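Local coordinates for La protein (Trypanosoma brucei, PDB 1S29) that probably binds RNA, including mRNA, through this N-terminal La motif, a winged-helix domain that uses a conserved aromatic patch, at residues A[43-47]-A[48-52]. Numbering follows the deposited sequence.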
loop_
_atom_site.group_PDB
_atom_site.type_symbol
_atom_site.label_atom_id
_atom_site.label_comp_id
_atom_site.label_asym_id
_atom_site.label_seq_id
_atom_site.Cartn_x
_atom_site.Cartn_y
_atom_site.Cartn_z
ATOM N N GLY A 43 9.022 7.060 -6.413
ATOM C CA GLY A 43 8.913 5.937 -5.498
ATOM C C GLY A 43 7.538 5.300 -5.491
ATOM O O GLY A 43 7.155 4.633 -4.527
ATOM N N PHE A 44 6.777 5.528 -6.556
ATOM C CA PHE A 44 5.444 4.951 -6.670
ATOM C C PHE A 44 5.494 3.444 -6.917
ATOM O O PHE A 44 6.320 2.946 -7.699
ATOM C CB PHE A 44 4.666 5.628 -7.808
ATOM C CG PHE A 44 3.905 6.858 -7.385
ATOM C CD1 PHE A 44 4.173 8.095 -7.961
ATOM C CD2 PHE A 44 2.907 6.771 -6.421
ATOM C CE1 PHE A 44 3.453 9.231 -7.578
ATOM C CE2 PHE A 44 2.185 7.896 -6.033
ATOM C CZ PHE A 44 2.463 9.132 -6.616
ATOM N N VAL A 45 4.597 2.732 -6.241
ATOM C CA VAL A 45 4.471 1.279 -6.360
ATOM C C VAL A 45 3.009 0.994 -6.704
ATOM O O VAL A 45 2.111 1.518 -6.050
ATOM C CB VAL A 45 4.812 0.575 -5.026
ATOM C CG1 VAL A 45 4.561 -0.924 -5.160
ATOM C CG2 VAL A 45 6.271 0.832 -4.651
ATOM N N SER A 46 2.763 0.181 -7.730
ATOM C CA SER A 46 1.386 -0.108 -8.128
ATOM C C SER A 46 0.623 -0.876 -7.060
ATOM O O SER A 46 1.183 -1.735 -6.379
ATOM C CB SER A 46 1.352 -0.889 -9.445
ATOM O OG SER A 46 1.801 -2.234 -9.285
ATOM N N LEU A 47 -0.660 -0.553 -6.917
ATOM C CA LEU A 47 -1.483 -1.228 -5.930
ATOM C C LEU A 47 -1.641 -2.699 -6.324
ATOM O O LEU A 47 -1.845 -3.549 -5.460
ATOM C CB LEU A 47 -2.849 -0.533 -5.794
ATOM C CG LEU A 47 -2.845 0.931 -5.327
ATOM C CD1 LEU A 47 -4.275 1.379 -5.045
ATOM C CD2 LEU A 47 -2.000 1.084 -4.077
ATOM N N GLU A 48 -1.532 -3.020 -7.615
ATOM C CA GLU A 48 -1.649 -4.426 -7.981
ATOM C C GLU A 48 -0.467 -5.204 -7.408
ATOM O O GLU A 48 -0.584 -6.391 -7.125
ATOM C CB GLU A 48 -1.747 -4.628 -9.505
ATOM C CG GLU A 48 -0.604 -4.077 -10.329
ATOM C CD GLU A 48 -0.753 -4.408 -11.811
ATOM O OE1 GLU A 48 -1.899 -4.420 -12.314
ATOM O OE2 GLU A 48 0.272 -4.649 -12.478
ATOM N N THR A 49 0.671 -4.534 -7.232
ATOM C CA THR A 49 1.828 -5.199 -6.662
ATOM C C THR A 49 1.539 -5.458 -5.195
ATOM O O THR A 49 1.874 -6.520 -4.667
ATOM C CB THR A 49 3.091 -4.339 -6.752
ATOM O OG1 THR A 49 3.462 -4.202 -8.125
ATOM C CG2 THR A 49 4.237 -5.004 -5.994
ATOM N N LEU A 50 0.924 -4.479 -4.538
ATOM C CA LEU A 50 0.601 -4.629 -3.122
ATOM C C LEU A 50 -0.344 -5.805 -2.885
ATOM O O LEU A 50 -0.261 -6.484 -1.863
ATOM C CB LEU A 50 -0.006 -3.338 -2.574
ATOM C CG LEU A 50 0.948 -2.140 -2.568
ATOM C CD1 LEU A 50 0.358 -1.049 -1.690
ATOM C CD2 LEU A 50 2.317 -2.546 -2.049
ATOM N N LEU A 51 -1.228 -6.054 -3.844
ATOM C CA LEU A 51 -2.174 -7.153 -3.729
ATOM C C LEU A 51 -1.492 -8.518 -3.662
ATOM O O LEU A 51 -2.110 -9.505 -3.256
ATOM C CB LEU A 51 -3.154 -7.130 -4.903
ATOM C CG LEU A 51 -4.243 -6.058 -4.870
ATOM C CD1 LEU A 51 -5.106 -6.175 -6.111
ATOM C CD2 LEU A 51 -5.099 -6.240 -3.629
ATOM N N THR A 52 -0.222 -8.581 -4.057
ATOM C CA THR A 52 0.498 -9.851 -4.033
ATOM C C THR A 52 1.180 -10.128 -2.695
ATOM O O THR A 52 1.654 -11.240 -2.453
ATOM C CB THR A 52 1.562 -9.923 -5.150
ATOM O OG1 THR A 52 2.655 -9.046 -4.842
ATOM C CG2 THR A 52 0.946 -9.530 -6.492
HETATM O O HOH W 1 2.462 -3.277 -11.654
#
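S46 and T49 meet through their hydroxyls where a short strand turns directly into a helix. S46 is the N-cap. Its OG lies between the backbone N and the carbonyl carbon (chi1 71°), which turns it back over the first helical turn. There it accepts a hydrogen bond from T49 N at 3.3 Å. T49 OG1 stands beside its own backbone N and comes within 2.8 Å of S46 OG. T49 N also bonds to S46 O at 3.0 Å. E48 CG packs against S46 OG at 3.2 Å. A water joins that hydroxyl to E48 OE2, donating to the carboxylate. V45 CG1 lies 4.0 Å from T49 CB, and the two side chains cross at about a right angle. V45 CG1 also touches L50 CD2. L47 CD2 meets L50 CD1 at 4.0 Å, and L51 N bonds to L47 O. This strand-to-helix junction belongs to the winged-helix fold. V45 makes backbone bonds with V85, joining strand 45-46 to strand 84-87 at the outer side of the small antiparallel sheet; L47 bonds through its backbone to L83. V45 packs on helix 31-37, L47 on helix 63-70, and L50 on V85 of strand 84-87.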